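Local coordinates for periplasmic binding protein (Veillonella parvula, PDB 4MO9), which probably serves as the solute-binding component of an ABC importer, a TroA-like, FepB-type protein that captures its ligand in a cleft between two lobes, at residues Gly50-Phe53 and Thr54-Leu58; Gly60-Thr63 and Pro64-Ile67; Asp71-Gln75 and Asp76-Asp80; Lys349-Tyr352 and Asp353-Pro357; Phe358-Ser361 and Gly362-Met366. All coordinates share one frame; numbering follows the deposited sequence.

Interaction 1 (Gly50-Phe53 and Thr54-Leu58)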
loop_
_atom_site.group_PDB
_atom_site.type_symbol
_atom_site.label_atom_id
_atom_site.label_comp_id
_atom_site.label_asym_id
_atom_site.label_seq_id
_atom_site.Cartn_x
_atom_site.Cartn_y
_atom_site.Cartn_z
ATOM N N GLY A 50 -6.204 5.389 -0.614
ATOM C CA GLY A 50 -7.559 5.870 -0.875
ATOM C C GLY A 50 -8.469 4.670 -1.116
ATOM O O GLY A 50 -8.002 3.528 -1.120
ATOM N N PRO A 51 -9.762 4.905 -1.356
ATOM C CA PRO A 51 -10.712 3.779 -1.402
ATOM C C PRO A 51 -10.677 2.924 -2.681
ATOM O O PRO A 51 -11.307 1.871 -2.679
ATOM C CB PRO A 51 -12.071 4.480 -1.296
ATOM C CG PRO A 51 -11.833 5.810 -1.963
ATOM C CD PRO A 51 -10.444 6.207 -1.490
ATOM N N PHE A 52 -9.963 3.339 -3.728
ATOM C CA PHE A 52 -10.057 2.653 -5.032
ATOM C C PHE A 52 -10.010 1.125 -4.990
ATOM O O PHE A 52 -10.905 0.452 -5.515
ATOM C CB PHE A 52 -8.995 3.155 -6.013
ATOM C CG PHE A 52 -8.975 2.383 -7.306
ATOM C CD1 PHE A 52 -8.014 1.399 -7.534
ATOM C CD2 PHE A 52 -9.935 2.625 -8.287
ATOM C CE1 PHE A 52 -8.007 0.677 -8.722
ATOM C CE2 PHE A 52 -9.936 1.905 -9.481
ATOM C CZ PHE A 52 -8.965 0.926 -9.694
ATOM N N PHE A 53 -8.963 0.561 -4.393
ATOM C CA PHE A 53 -8.849 -0.899 -4.354
ATOM C C PHE A 53 -9.958 -1.528 -3.520
ATOM O O PHE A 53 -10.461 -2.597 -3.860
ATOM C CB PHE A 53 -7.491 -1.333 -3.817
ATOM C CG PHE A 53 -6.444 -1.484 -4.884
ATOM C CD1 PHE A 53 -5.290 -0.722 -4.849
ATOM C CD2 PHE A 53 -6.620 -2.386 -5.922
ATOM C CE1 PHE A 53 -4.319 -0.855 -5.831
ATOM C CE2 PHE A 53 -5.645 -2.529 -6.909
ATOM C CZ PHE A 53 -4.502 -1.761 -6.863
ATOM N N THR A 54 -10.332 -0.885 -2.418
ATOM C CA THR A 54 -11.460 -1.390 -1.623
ATOM C C THR A 54 -12.758 -1.364 -2.428
ATOM O O THR A 54 -13.517 -2.349 -2.453
ATOM C CB THR A 54 -11.608 -0.603 -0.315
ATOM O OG1 THR A 54 -10.339 -0.599 0.367
ATOM C CG2 THR A 54 -12.674 -1.233 0.586
ATOM N N ILE A 55 -13.015 -0.252 -3.106
ATOM C CA ILE A 55 -14.231 -0.146 -3.906
ATOM C C ILE A 55 -14.255 -1.213 -5.005
ATOM O O ILE A 55 -15.283 -1.873 -5.217
ATOM C CB ILE A 55 -14.407 1.283 -4.475
ATOM C CG1 ILE A 55 -14.611 2.270 -3.324
ATOM C CG2 ILE A 55 -15.565 1.347 -5.452
ATOM C CD1 ILE A 55 -14.759 3.757 -3.761
ATOM N N SER A 56 -13.120 -1.414 -5.679
ATOM C CA SER A 56 -13.049 -2.414 -6.741
ATOM C C SER A 56 -13.307 -3.799 -6.165
ATOM O O SER A 56 -13.963 -4.626 -6.790
ATOM C CB SER A 56 -11.678 -2.385 -7.419
ATOM O OG SER A 56 -11.380 -1.093 -7.917
ATOM N N ALA A 57 -12.791 -4.052 -4.967
ATOM C CA ALA A 57 -12.968 -5.353 -4.326
ATOM C C ALA A 57 -14.421 -5.595 -3.922
ATOM O O ALA A 57 -14.886 -6.741 -3.892
ATOM C CB ALA A 57 -12.050 -5.465 -3.118
ATOM N N LEU A 58 -15.139 -4.518 -3.619
ATOM C CA LEU A 58 -16.546 -4.602 -3.224
ATOM C C LEU A 58 -17.480 -4.690 -4.431
ATOM O O LEU A 58 -18.458 -5.452 -4.425
ATOM C CB LEU A 58 -16.917 -3.386 -2.362
ATOM C CG LEU A 58 -16.273 -3.380 -0.974
ATOM C CD1 LEU A 58 -16.272 -1.980 -0.357
ATOM C CD2 LEU A 58 -16.983 -4.360 -0.060
HETATM O O HOH W 1 -8.416 0.772 -0.894
#
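Two torsions bring Phe52 and Ser56 together near the start of helix 52-59: Phe52 holds CG opposite its backbone N (chi1 174°), and Ser56 turns OG back beside its own N (chi1 -56°). Together they place the Ser56 hydroxyl within reach of both the Phe52 carbonyl and the face of its ring. OG donates to Phe52 O at 2.9 Å, arriving from above the carbonyl plane, while Ser56 N donates to the same oxygen at 2.9 Å. That acceptor is therefore gripped twice by one residue. The same OG sits over one face of the phenyl ring, displaced toward its rim, with Phe52 CZ 3.6 Å away.

One residue earlier, Ile55 N gives Pro51 O a short, straight bond of 2.8 Å. Here the side chains run alongside each other, the CD1 end of Ile55 lying 3.7 Å from Pro51 CB. Ala57 N continues the pattern to Phe53 O at 3.0 Å. A water accepts from Thr54 N and lies 2.8 Å from Gly50 O, bridging the start of the helix to the loop before it; the Thr54 hydroxyl bonds Tyr149. Helices 154-168, 171-194 and 344-355 pack around this buried turn. The arrangement is a turn near the N-terminal end of the helix with a serine hydroxyl folded back on the i-4 carbonyl, in the crossover helix of the beta-alpha-beta unit formed by strand 41-42, helix 52-59 and strand 67-69.

Interaction 2 (Gly60-Thr63 and Pro64-Ile67)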
loop_
_atom_site.group_PDB
_atom_site.type_symbol
_atom_site.label_atom_id
_atom_site.label_comp_id
_atom_site.label_asym_id
_atom_site.label_seq_id
_atom_site.Cartn_x
_atom_site.Cartn_y
_atom_site.Cartn_z
ATOM N N GLY A 60 -16.536 -5.216 -7.826
ATOM C CA GLY A 60 -16.143 -6.071 -8.936
ATOM C C GLY A 60 -16.365 -5.382 -10.275
ATOM O O GLY A 60 -15.932 -4.244 -10.472
ATOM N N LYS A 61 -17.056 -6.065 -11.187
ATOM C CA LYS A 61 -17.262 -5.542 -12.534
ATOM C C LYS A 61 -18.119 -4.282 -12.552
ATOM O O LYS A 61 -18.092 -3.530 -13.529
ATOM C CB LYS A 61 -17.898 -6.603 -13.424
ATOM C CG LYS A 61 -16.971 -7.734 -13.830
ATOM C CD LYS A 61 -17.753 -8.794 -14.598
ATOM C CE LYS A 61 -16.840 -9.679 -15.438
ATOM N NZ LYS A 61 -17.608 -10.714 -16.191
ATOM N N ASP A 62 -18.875 -4.061 -11.475
ATOM C CA ASP A 62 -19.753 -2.892 -11.368
ATOM C C ASP A 62 -19.032 -1.654 -10.845
ATOM O O ASP A 62 -19.663 -0.621 -10.615
ATOM C CB ASP A 62 -20.948 -3.196 -10.456
ATOM C CG ASP A 62 -21.869 -4.254 -11.031
ATOM O OD1 ASP A 62 -22.053 -4.281 -12.269
ATOM O OD2 ASP A 62 -22.407 -5.060 -10.238
ATOM N N THR A 63 -17.720 -1.765 -10.650
ATOM C CA THR A 63 -16.923 -0.654 -10.128
ATOM C C THR A 63 -17.168 0.709 -10.803
ATOM O O THR A 63 -17.369 1.705 -10.110
ATOM C CB THR A 63 -15.404 -0.987 -10.123
ATOM O OG1 THR A 63 -15.159 -2.056 -9.202
ATOM C CG2 THR A 63 -14.595 0.216 -9.691
ATOM N N PRO A 64 -17.159 0.769 -12.147
ATOM C CA PRO A 64 -17.337 2.098 -12.756
ATOM C C PRO A 64 -18.717 2.722 -12.494
ATOM O O PRO A 64 -18.852 3.950 -12.562
ATOM C CB PRO A 64 -17.190 1.817 -14.260
ATOM C CG PRO A 64 -16.422 0.524 -14.340
ATOM C CD PRO A 64 -16.923 -0.270 -13.167
ATOM N N LYS A 65 -19.715 1.896 -12.189
ATOM C CA LYS A 65 -21.084 2.379 -11.984
ATOM C C LYS A 65 -21.296 3.204 -10.707
ATOM O O LYS A 65 -22.377 3.773 -10.509
ATOM C CB LYS A 65 -22.062 1.206 -11.991
ATOM C CG LYS A 65 -22.041 0.365 -13.253
ATOM C CD LYS A 65 -23.205 -0.627 -13.241
ATOM C CE LYS A 65 -23.228 -1.492 -14.494
ATOM N NZ LYS A 65 -22.083 -2.456 -14.520
ATOM N N VAL A 66 -20.287 3.269 -9.841
ATOM C CA VAL A 66 -20.415 4.028 -8.594
ATOM C C VAL A 66 -19.409 5.178 -8.481
ATOM O O VAL A 66 -19.371 5.879 -7.463
ATOM C CB VAL A 66 -20.252 3.122 -7.343
ATOM C CG1 VAL A 66 -21.239 1.959 -7.392
ATOM C CG2 VAL A 66 -18.825 2.616 -7.233
ATOM N N ILE A 67 -18.581 5.363 -9.505
ATOM C CA ILE A 67 -17.541 6.394 -9.449
ATOM C C ILE A 67 -17.910 7.590 -10.329
ATOM O O ILE A 67 -18.082 7.437 -11.539
ATOM C CB ILE A 67 -16.175 5.845 -9.909
ATOM C CG1 ILE A 67 -15.712 4.702 -8.995
ATOM C CG2 ILE A 67 -15.129 6.966 -9.939
ATOM C CD1 ILE A 67 -14.553 3.895 -9.565
#
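The backbone leaves helix 52-59 at Gly60 with a positive phi of 57° and then winds through short, tight turns, with Lys65 N bonded to Asp62 O at 3.0 Å and a weaker bond from Val66 N to Thr63 O at 3.3 Å. The first of these bonds approaches the Asp62 carbonyl from well above its plane.

On the outer side, Asp62 and Lys65 form a salt bridge. The lysine chain runs extended past Asp62 O and bends only at its last torsion (chi4 70°), which swings NZ back to Asp62 OD1 at 2.9 Å. The ammonium meets that oxygen on its anti side, slightly out of the carboxylate plane. On the inner side Thr63 divides its branches between two tasks. Its OG1 donates to Gly60 O at 2.6 Å, in the carbonyl plane and on a lone pair, joining Thr63 N on the same acceptor. Its methyl CG2 instead lies alongside Ile67, 3.7 Å from CD1.

Thr63 and Val66 face helix 52-59, touching Ser56 and Ile55 respectively, while Pro64 rests on Met89 and Glu91. The turns thus carry the chain from the end of that helix into strand 67-69, with Val66 already paired through its backbone to Val41 of strand 41-42.

Interaction 3 (Asp71-Gln75 and Asp76-Asp80). With TMO (trimethylamine oxide), chain B.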
loop_
_atom_site.group_PDB
_atom_site.type_symbol
_atom_site.label_atom_id
_atom_site.label_comp_id
_atom_site.label_asym_id
_atom_site.label_seq_id
_atom_site.Cartn_x
_atom_site.Cartn_y
_atom_site.Cartn_z
ATOM N N ASP A 71 -9.479 10.276 -9.790
ATOM C CA ASP A 71 -8.257 11.047 -9.559
ATOM C C ASP A 71 -7.172 10.557 -10.516
ATOM O O ASP A 71 -7.392 9.594 -11.264
ATOM C CB ASP A 71 -7.775 10.910 -8.112
ATOM C CG ASP A 71 -7.466 9.474 -7.737
ATOM O OD1 ASP A 71 -8.144 8.561 -8.256
ATOM O OD2 ASP A 71 -6.539 9.249 -6.924
ATOM N N THR A 72 -6.009 11.206 -10.498
ATOM C CA THR A 72 -4.936 10.873 -11.442
ATOM C C THR A 72 -3.762 10.165 -10.781
ATOM O O THR A 72 -2.697 10.008 -11.392
ATOM C CB THR A 72 -4.388 12.124 -12.144
ATOM O OG1 THR A 72 -3.743 12.963 -11.184
ATOM C CG2 THR A 72 -5.508 12.899 -12.791
ATOM N N SER A 73 -3.958 9.749 -9.533
ATOM C CA SER A 73 -2.922 9.058 -8.770
ATOM C C SER A 73 -2.358 7.825 -9.498
ATOM O O SER A 73 -1.131 7.682 -9.635
ATOM C CB SER A 73 -3.473 8.692 -7.384
ATOM O OG SER A 73 -2.618 7.797 -6.703
ATOM N N LEU A 74 -3.238 6.952 -9.986
ATOM C CA LEU A 74 -2.791 5.764 -10.716
ATOM C C LEU A 74 -2.067 6.162 -11.996
ATOM O O LEU A 74 -0.928 5.723 -12.241
ATOM C CB LEU A 74 -3.963 4.825 -11.040
ATOM C CG LEU A 74 -4.715 4.169 -9.873
ATOM C CD1 LEU A 74 -5.913 3.375 -10.381
ATOM C CD2 LEU A 74 -3.798 3.266 -9.066
ATOM N N GLN A 75 -2.717 7.000 -12.805
ATOM C CA GLN A 75 -2.135 7.459 -14.075
ATOM C C GLN A 75 -0.737 8.067 -13.913
ATOM O O GLN A 75 0.151 7.837 -14.738
ATOM C CB GLN A 75 -3.053 8.489 -14.746
ATOM C CG GLN A 75 -4.468 8.000 -15.059
ATOM C CD GLN A 75 -5.462 8.212 -13.916
ATOM O OE1 GLN A 75 -5.210 7.835 -12.765
ATOM N NE2 GLN A 75 -6.600 8.824 -14.237
ATOM N N ASP A 76 -0.542 8.835 -12.845
ATOM C CA ASP A 76 0.693 9.594 -12.661
ATOM C C ASP A 76 1.794 8.838 -11.914
ATOM O O ASP A 76 2.974 9.012 -12.204
ATOM C CB ASP A 76 0.404 10.918 -11.943
ATOM C CG ASP A 76 -0.441 11.867 -12.775
ATOM O OD1 ASP A 76 -0.623 11.613 -13.988
ATOM O OD2 ASP A 76 -0.919 12.875 -12.211
ATOM N N TYR A 77 1.415 8.003 -10.953
ATOM C CA TYR A 77 2.395 7.428 -10.036
ATOM C C TYR A 77 2.417 5.908 -10.039
ATOM O O TYR A 77 3.297 5.300 -9.441
ATOM C CB TYR A 77 2.138 7.930 -8.611
ATOM C CG TYR A 77 2.173 9.434 -8.497
ATOM C CD1 TYR A 77 3.320 10.147 -8.837
ATOM C CD2 TYR A 77 1.064 10.143 -8.045
ATOM C CE1 TYR A 77 3.362 11.523 -8.738
ATOM C CE2 TYR A 77 1.097 11.526 -7.936
ATOM C CZ TYR A 77 2.251 12.209 -8.284
ATOM O OH TYR A 77 2.291 13.580 -8.182
ATOM N N ARG A 78 1.432 5.303 -10.695
ATOM C CA ARG A 78 1.338 3.853 -10.770
ATOM C C ARG A 78 0.845 3.461 -12.160
ATOM O O ARG A 78 -0.131 2.722 -12.300
ATOM C CB ARG A 78 0.403 3.331 -9.667
ATOM C CG ARG A 78 0.998 3.440 -8.259
ATOM C CD ARG A 78 -0.042 3.646 -7.169
ATOM N NE ARG A 78 -0.317 5.061 -6.917
ATOM C CZ ARG A 78 0.400 5.839 -6.105
ATOM N NH1 ARG A 78 0.068 7.114 -5.942
ATOM N NH2 ARG A 78 1.449 5.350 -5.457
ATOM N N ALA A 79 1.519 3.963 -13.193
ATOM C CA ALA A 79 0.992 3.847 -14.554
ATOM C C ALA A 79 0.877 2.403 -15.028
ATOM O O ALA A 79 0.041 2.090 -15.883
ATOM C CB ALA A 79 1.824 4.671 -15.536
ATOM N N ASP A 80 1.710 1.517 -14.491
ATOM C CA ASP A 80 1.611 0.125 -14.907
ATOM C C ASP A 80 0.276 -0.465 -14.460
ATOM O O ASP A 80 -0.348 -1.229 -15.203
ATOM C CB ASP A 80 2.798 -0.717 -14.419
ATOM C CG ASP A 80 2.897 -0.777 -12.910
ATOM O OD1 ASP A 80 2.644 0.259 -12.246
ATOM O OD2 ASP A 80 3.252 -1.868 -12.392
HETATM C CAA TMO B . 1.622 9.321 -3.633
HETATM N NAC TMO B . 0.404 10.024 -3.209
HETATM C CAD TMO B . 0.416 11.397 -3.733
HETATM C CAB TMO B . -0.770 9.343 -3.764
HETATM O OAE TMO B . 0.349 10.034 -1.953
#
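Arg78 lays its guanidinium beside the Ser73 hydroxyl: NH1 donates to Ser73 OG at 2.9 Å, the hydroxyl lying at the guanidinium edge, slightly out of its plane. The arginine chain bends at chi3 (-90°), folding the group back along helix 73-77. Ser73 OG is also hydrogen-bonded to the backbone O of Ser46, so the loop carrying Ser46 also holds the residue that positions the arginine. CB of Tyr77 lies over one face of the guanidinium.

Away from the ligand, Thr72 and Asp76 make their own link: Thr72 OG1 donates to Asp76 OD2 at 3.0 Å, coming from above the carboxylate plane, and Asp76 N returns a bond to Thr72 O at 2.9 Å. Tyr77 N likewise donates to Ser73 O.

The trimethylamine oxide approaches Arg78 with a methyl group, CAB lying 3.2 Å from NH1, and the same CAB is 3.8 Å from Ser73 OG. With Trp45 and Ala48, Ser73 and Arg78 make up this ligand pocket, consistent with the interlobe cleft in which periplasmic binding proteins typically hold their solutes.

Interaction 4 (Lys349-Tyr352 and Asp353-Pro357)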
loop_
_atom_site.group_PDB
_atom_site.type_symbol
_atom_site.label_atom_id
_atom_site.label_comp_id
_atom_site.label_asym_id
_atom_site.label_seq_id
_atom_site.Cartn_x
_atom_site.Cartn_y
_atom_site.Cartn_z
ATOM N N LYS A 349 -2.341 -13.032 -4.600
ATOM C CA LYS A 349 -3.058 -13.646 -5.725
ATOM C C LYS A 349 -4.509 -13.982 -5.348
ATOM O O LYS A 349 -5.448 -13.730 -6.116
ATOM C CB LYS A 349 -2.321 -14.909 -6.208
ATOM C CG LYS A 349 -3.064 -15.655 -7.303
ATOM C CD LYS A 349 -2.334 -16.904 -7.770
ATOM C CE LYS A 349 -3.219 -17.684 -8.725
ATOM N NZ LYS A 349 -3.671 -16.835 -9.861
ATOM N N GLU A 350 -4.692 -14.536 -4.155
ATOM C CA GLU A 350 -6.024 -14.920 -3.710
ATOM C C GLU A 350 -6.913 -13.692 -3.497
ATOM O O GLU A 350 -8.115 -13.736 -3.794
ATOM C CB GLU A 350 -5.938 -15.764 -2.440
ATOM C CG GLU A 350 -7.248 -16.411 -2.030
ATOM C CD GLU A 350 -7.080 -17.361 -0.861
ATOM O OE1 GLU A 350 -5.919 -17.715 -0.536
ATOM O OE2 GLU A 350 -8.113 -17.751 -0.271
ATOM N N PHE A 351 -6.332 -12.596 -3.005
ATOM C CA PHE A 351 -7.110 -11.366 -2.849
ATOM C C PHE A 351 -7.615 -10.932 -4.222
ATOM O O PHE A 351 -8.789 -10.584 -4.380
ATOM C CB PHE A 351 -6.300 -10.242 -2.182
ATOM C CG PHE A 351 -7.108 -9.006 -1.924
ATOM C CD1 PHE A 351 -7.689 -8.792 -0.684
ATOM C CD2 PHE A 351 -7.316 -8.071 -2.929
ATOM C CE1 PHE A 351 -8.475 -7.650 -0.448
ATOM C CE2 PHE A 351 -8.102 -6.936 -2.707
ATOM C CZ PHE A 351 -8.675 -6.722 -1.473
ATOM N N TYR A 352 -6.736 -10.954 -5.220
ATOM C CA TYR A 352 -7.172 -10.644 -6.586
ATOM C C TYR A 352 -8.233 -11.628 -7.079
ATOM O O TYR A 352 -9.300 -11.207 -7.548
ATOM C CB TYR A 352 -5.992 -10.650 -7.565
ATOM C CG TYR A 352 -5.257 -9.332 -7.679
ATOM C CD1 TYR A 352 -4.389 -8.911 -6.679
ATOM C CD2 TYR A 352 -5.421 -8.520 -8.794
ATOM C CE1 TYR A 352 -3.708 -7.701 -6.775
ATOM C CE2 TYR A 352 -4.757 -7.304 -8.902
ATOM C CZ TYR A 352 -3.891 -6.902 -7.896
ATOM O OH TYR A 352 -3.223 -5.689 -7.997
ATOM N N ASP A 353 -7.930 -12.926 -7.005
ATOM C CA ASP A 353 -8.846 -13.966 -7.496
ATOM C C ASP A 353 -10.238 -13.846 -6.867
ATOM O O ASP A 353 -11.255 -13.935 -7.557
ATOM C CB ASP A 353 -8.290 -15.367 -7.210
ATOM C CG ASP A 353 -7.124 -15.751 -8.120
ATOM O OD1 ASP A 353 -6.921 -15.106 -9.175
ATOM O OD2 ASP A 353 -6.409 -16.716 -7.771
ATOM N N LYS A 354 -10.273 -13.634 -5.554
ATOM C CA LYS A 354 -11.532 -13.589 -4.808
ATOM C C LYS A 354 -12.351 -12.313 -4.987
ATOM O O LYS A 354 -13.582 -12.386 -5.095
ATOM C CB LYS A 354 -11.291 -13.813 -3.309
ATOM C CG LYS A 354 -11.168 -15.274 -2.894
ATOM C CD LYS A 354 -10.801 -15.411 -1.411
ATOM C CE LYS A 354 -11.893 -14.853 -0.495
ATOM N NZ LYS A 354 -13.134 -15.680 -0.490
ATOM N N PHE A 355 -11.689 -11.153 -5.015
ATOM C CA PHE A 355 -12.407 -9.870 -4.893
ATOM C C PHE A 355 -12.263 -8.894 -6.062
ATOM O O PHE A 355 -13.202 -8.160 -6.372
ATOM C CB PHE A 355 -11.970 -9.142 -3.622
ATOM C CG PHE A 355 -12.156 -9.946 -2.371
ATOM C CD1 PHE A 355 -13.419 -10.386 -1.997
ATOM C CD2 PHE A 355 -11.069 -10.248 -1.558
ATOM C CE1 PHE A 355 -13.597 -11.127 -0.838
ATOM C CE2 PHE A 355 -11.245 -10.986 -0.390
ATOM C CZ PHE A 355 -12.510 -11.424 -0.035
ATOM N N LEU A 356 -11.090 -8.870 -6.696
ATOM C CA LEU A 356 -10.808 -7.835 -7.690
ATOM C C LEU A 356 -11.263 -8.206 -9.107
ATOM O O LEU A 356 -11.183 -9.363 -9.520
ATOM C CB LEU A 356 -9.322 -7.444 -7.664
ATOM C CG LEU A 356 -8.885 -6.702 -6.396
ATOM C CD1 LEU A 356 -7.371 -6.443 -6.370
ATOM C CD2 LEU A 356 -9.639 -5.385 -6.258
ATOM N N PRO A 357 -11.763 -7.213 -9.850
ATOM C CA PRO A 357 -12.163 -7.412 -11.244
ATOM C C PRO A 357 -10.962 -7.358 -12.198
ATOM O O PRO A 357 -11.158 -7.384 -13.416
ATOM C CB PRO A 357 -13.077 -6.221 -11.508
ATOM C CG PRO A 357 -12.533 -5.136 -10.636
ATOM C CD PRO A 357 -12.008 -5.830 -9.393
#
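Lys349 O takes a nearly straight bond from Asp353 N at 2.8 Å, and Lys354 N gives an equally short one to Glu350 O. Phe355 N to Phe351 O and Leu356 N to Tyr352 O carry the i to i-4 pattern on to Leu356. The Lys349 and Asp353 side chains add a salt bridge on the exposed side, but a weak one, with NZ 3.4 Å from OD2.

Inward, the packing is aromatic. Phe355 turns an edge toward one face of Phe351, the centroids 5.3 Å apart and the planes at 63°, with Phe355 CD2 placed toward the rim. The Leu356 methyl CD1 touches two rings: it stands 3.5 Å over the Tyr352 centroid, only 4° off the normal, in a CH-pi contact, and meets the Phe351 ring at its edge.

Helices 52-59 and 171-194 border this apolar side through Ala57 and Ile177. The chemistry divides the turn accordingly: charged groups meet loosely at the surface, whereas the aromatic faces are matched closely by carbon groups.

Interaction 5 (Phe358-Ser361 and Gly362-Met366)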
loop_
_atom_site.group_PDB
_atom_site.type_symbol
_atom_site.label_atom_id
_atom_site.label_comp_id
_atom_site.label_asym_id
_atom_site.label_seq_id
_atom_site.Cartn_x
_atom_site.Cartn_y
_atom_site.Cartn_z
ATOM N N PHE A 358 -9.755 -7.276 -11.657
ATOM C CA PHE A 358 -8.544 -7.217 -12.481
ATOM C C PHE A 358 -7.767 -8.523 -12.323
ATOM O O PHE A 358 -7.712 -9.074 -11.218
ATOM C CB PHE A 358 -7.671 -6.027 -12.056
ATOM C CG PHE A 358 -8.444 -4.739 -11.870
ATOM C CD1 PHE A 358 -9.039 -4.108 -12.954
ATOM C CD2 PHE A 358 -8.562 -4.160 -10.616
ATOM C CE1 PHE A 358 -9.754 -2.924 -12.786
ATOM C CE2 PHE A 358 -9.273 -2.981 -10.434
ATOM C CZ PHE A 358 -9.870 -2.361 -11.524
ATOM N N SER A 359 -7.172 -9.027 -13.403
ATOM C CA SER A 359 -6.452 -10.295 -13.329
ATOM C C SER A 359 -5.127 -10.138 -12.588
ATOM O O SER A 359 -4.434 -9.119 -12.718
ATOM C CB SER A 359 -6.192 -10.858 -14.726
ATOM O OG SER A 359 -5.362 -9.983 -15.473
ATOM N N TYR A 360 -4.775 -11.145 -11.798
ATOM C CA TYR A 360 -3.492 -11.136 -11.121
ATOM C C TYR A 360 -2.370 -11.500 -12.094
ATOM O O TYR A 360 -2.535 -12.406 -12.910
ATOM C CB TYR A 360 -3.499 -12.118 -9.949
ATOM C CG TYR A 360 -2.169 -12.189 -9.235
ATOM C CD1 TYR A 360 -1.744 -11.149 -8.418
ATOM C CD2 TYR A 360 -1.336 -13.288 -9.388
ATOM C CE1 TYR A 360 -0.528 -11.201 -7.764
ATOM C CE2 TYR A 360 -0.116 -13.354 -8.740
ATOM C CZ TYR A 360 0.281 -12.307 -7.927
ATOM O OH TYR A 360 1.503 -12.374 -7.285
ATOM N N SER A 361 -1.253 -10.774 -12.009
ATOM C CA SER A 361 -0.005 -11.127 -12.704
ATOM C C SER A 361 1.138 -10.238 -12.207
ATOM O O SER A 361 0.947 -9.422 -11.303
ATOM C CB SER A 361 -0.135 -11.007 -14.222
ATOM O OG SER A 361 -0.221 -9.653 -14.603
ATOM N N GLY A 362 2.325 -10.404 -12.781
ATOM C CA GLY A 362 3.469 -9.600 -12.385
ATOM C C GLY A 362 4.246 -10.205 -11.226
ATOM O O GLY A 362 3.982 -11.342 -10.828
ATOM N N ILE A 363 5.193 -9.439 -10.681
ATOM C CA ILE A 363 6.101 -9.917 -9.633
ATOM C C ILE A 363 6.093 -8.925 -8.471
ATOM O O ILE A 363 6.316 -7.731 -8.676
ATOM C CB ILE A 363 7.548 -10.035 -10.166
ATOM C CG1 ILE A 363 7.590 -10.842 -11.471
ATOM C CG2 ILE A 363 8.478 -10.612 -9.093
ATOM C CD1 ILE A 363 7.449 -12.332 -11.283
ATOM N N TRP A 364 5.862 -9.417 -7.255
ATOM C CA TRP A 364 5.563 -8.541 -6.120
ATOM C C TRP A 364 6.489 -8.777 -4.939
ATOM O O TRP A 364 6.575 -7.948 -4.031
ATOM C CB TRP A 364 4.089 -8.724 -5.708
ATOM C CG TRP A 364 3.192 -8.455 -6.860
ATOM C CD1 TRP A 364 2.782 -9.349 -7.817
ATOM C CD2 TRP A 364 2.634 -7.185 -7.226
ATOM N NE1 TRP A 364 1.981 -8.708 -8.746
ATOM C CE2 TRP A 364 1.880 -7.381 -8.407
ATOM C CE3 TRP A 364 2.693 -5.904 -6.670
ATOM C CZ2 TRP A 364 1.186 -6.337 -9.033
ATOM C CZ3 TRP A 364 2.009 -4.872 -7.293
ATOM C CH2 TRP A 364 1.266 -5.092 -8.463
ATOM N N PHE A 365 7.182 -9.913 -4.969
ATOM C CA PHE A 365 8.104 -10.292 -3.906
ATOM C C PHE A 365 9.288 -10.987 -4.546
ATOM O O PHE A 365 9.168 -11.551 -5.645
ATOM C CB PHE A 365 7.428 -11.243 -2.918
ATOM C CG PHE A 365 6.218 -10.653 -2.236
ATOM C CD1 PHE A 365 6.363 -9.652 -1.276
ATOM C CD2 PHE A 365 4.940 -11.103 -2.547
ATOM C CE1 PHE A 365 5.248 -9.105 -0.643
ATOM C CE2 PHE A 365 3.821 -10.566 -1.909
ATOM C CZ PHE A 365 3.979 -9.569 -0.957
HETATM N N MSE A 366 10.431 -10.967 -3.873
HETATM C CA MSE A 366 11.631 -11.487 -4.508
HETATM C C MSE A 366 12.715 -11.808 -3.507
HETATM O O MSE A 366 12.965 -11.040 -2.576
HETATM C CB MSE A 366 12.158 -10.488 -5.536
HETATM C CG MSE A 366 13.620 -10.654 -5.843
HETATM SE SE MSE A 366 13.862 -10.907 -7.728
HETATM C CE MSE A 366 12.825 -12.560 -7.884
#
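Trp364 and Tyr360 meet where the chain crosses from helix 344-355 to strand 365-367, the edge strand that runs antiparallel to its neighbour 310-313 in the mixed sheet of the second lobe. The close part is a loop closed by a side chain: Trp364 NE1 donates to Ser361 O at 2.8 Å, with an N-H...O angle of 160°. The oxygen lies at the indole edge, near the ring plane, while the donor is tilted out of the carbonyl plane. Chi1 of -57° turns the indole back toward Ser361, so that NE1 reaches its carbonyl across a bend whose Gly362 has a positive phi. The buried indole also meets Phe278 edge-to-face and the ring of His314.

The partly exposed Tyr360 side is looser. Its ring and the five-membered ring of Trp364 are inclined by 29° but slid so far apart that they barely overlap, their centroids 5.3 Å from each other. The two side chains pass in opposite directions, and the closest carbon approach is Tyr360 CE1 to Trp364 CD1 at 3.8 Å. Beyond that, the tyrosine hydroxyl has a weak hydrogen bond to Glu345. The same oxygen, Tyr360 OH, reaches the indole obliquely, 3.3 Å from Trp364 CD1.

Interaction 1 lies in the middle of the set and touches all the others. Its Ser56 CA meets Thr63 OG1 of interaction 2 at 3.3 Å, its Ala57 CB packs 3.7 Å from Phe355 CB of interaction 4, its Phe52 CE1 reaches Leu74 CD1 of interaction 3 at 3.8 Å, and Phe52 CZ lies 3.9 Å from Phe358 CZ of interaction 5. Pro357 of interaction 4 also rests on Gly60. From there the chain runs directly into interaction 5, and Tyr352 CD2 of interaction 4 lies 3.4 Å from Phe358 O. Interaction 3 alone holds residues of the trimethylamine oxide pocket; the Pro51 side chain is about 10 Å from that ligand. Interactions 3 and 4 do not touch.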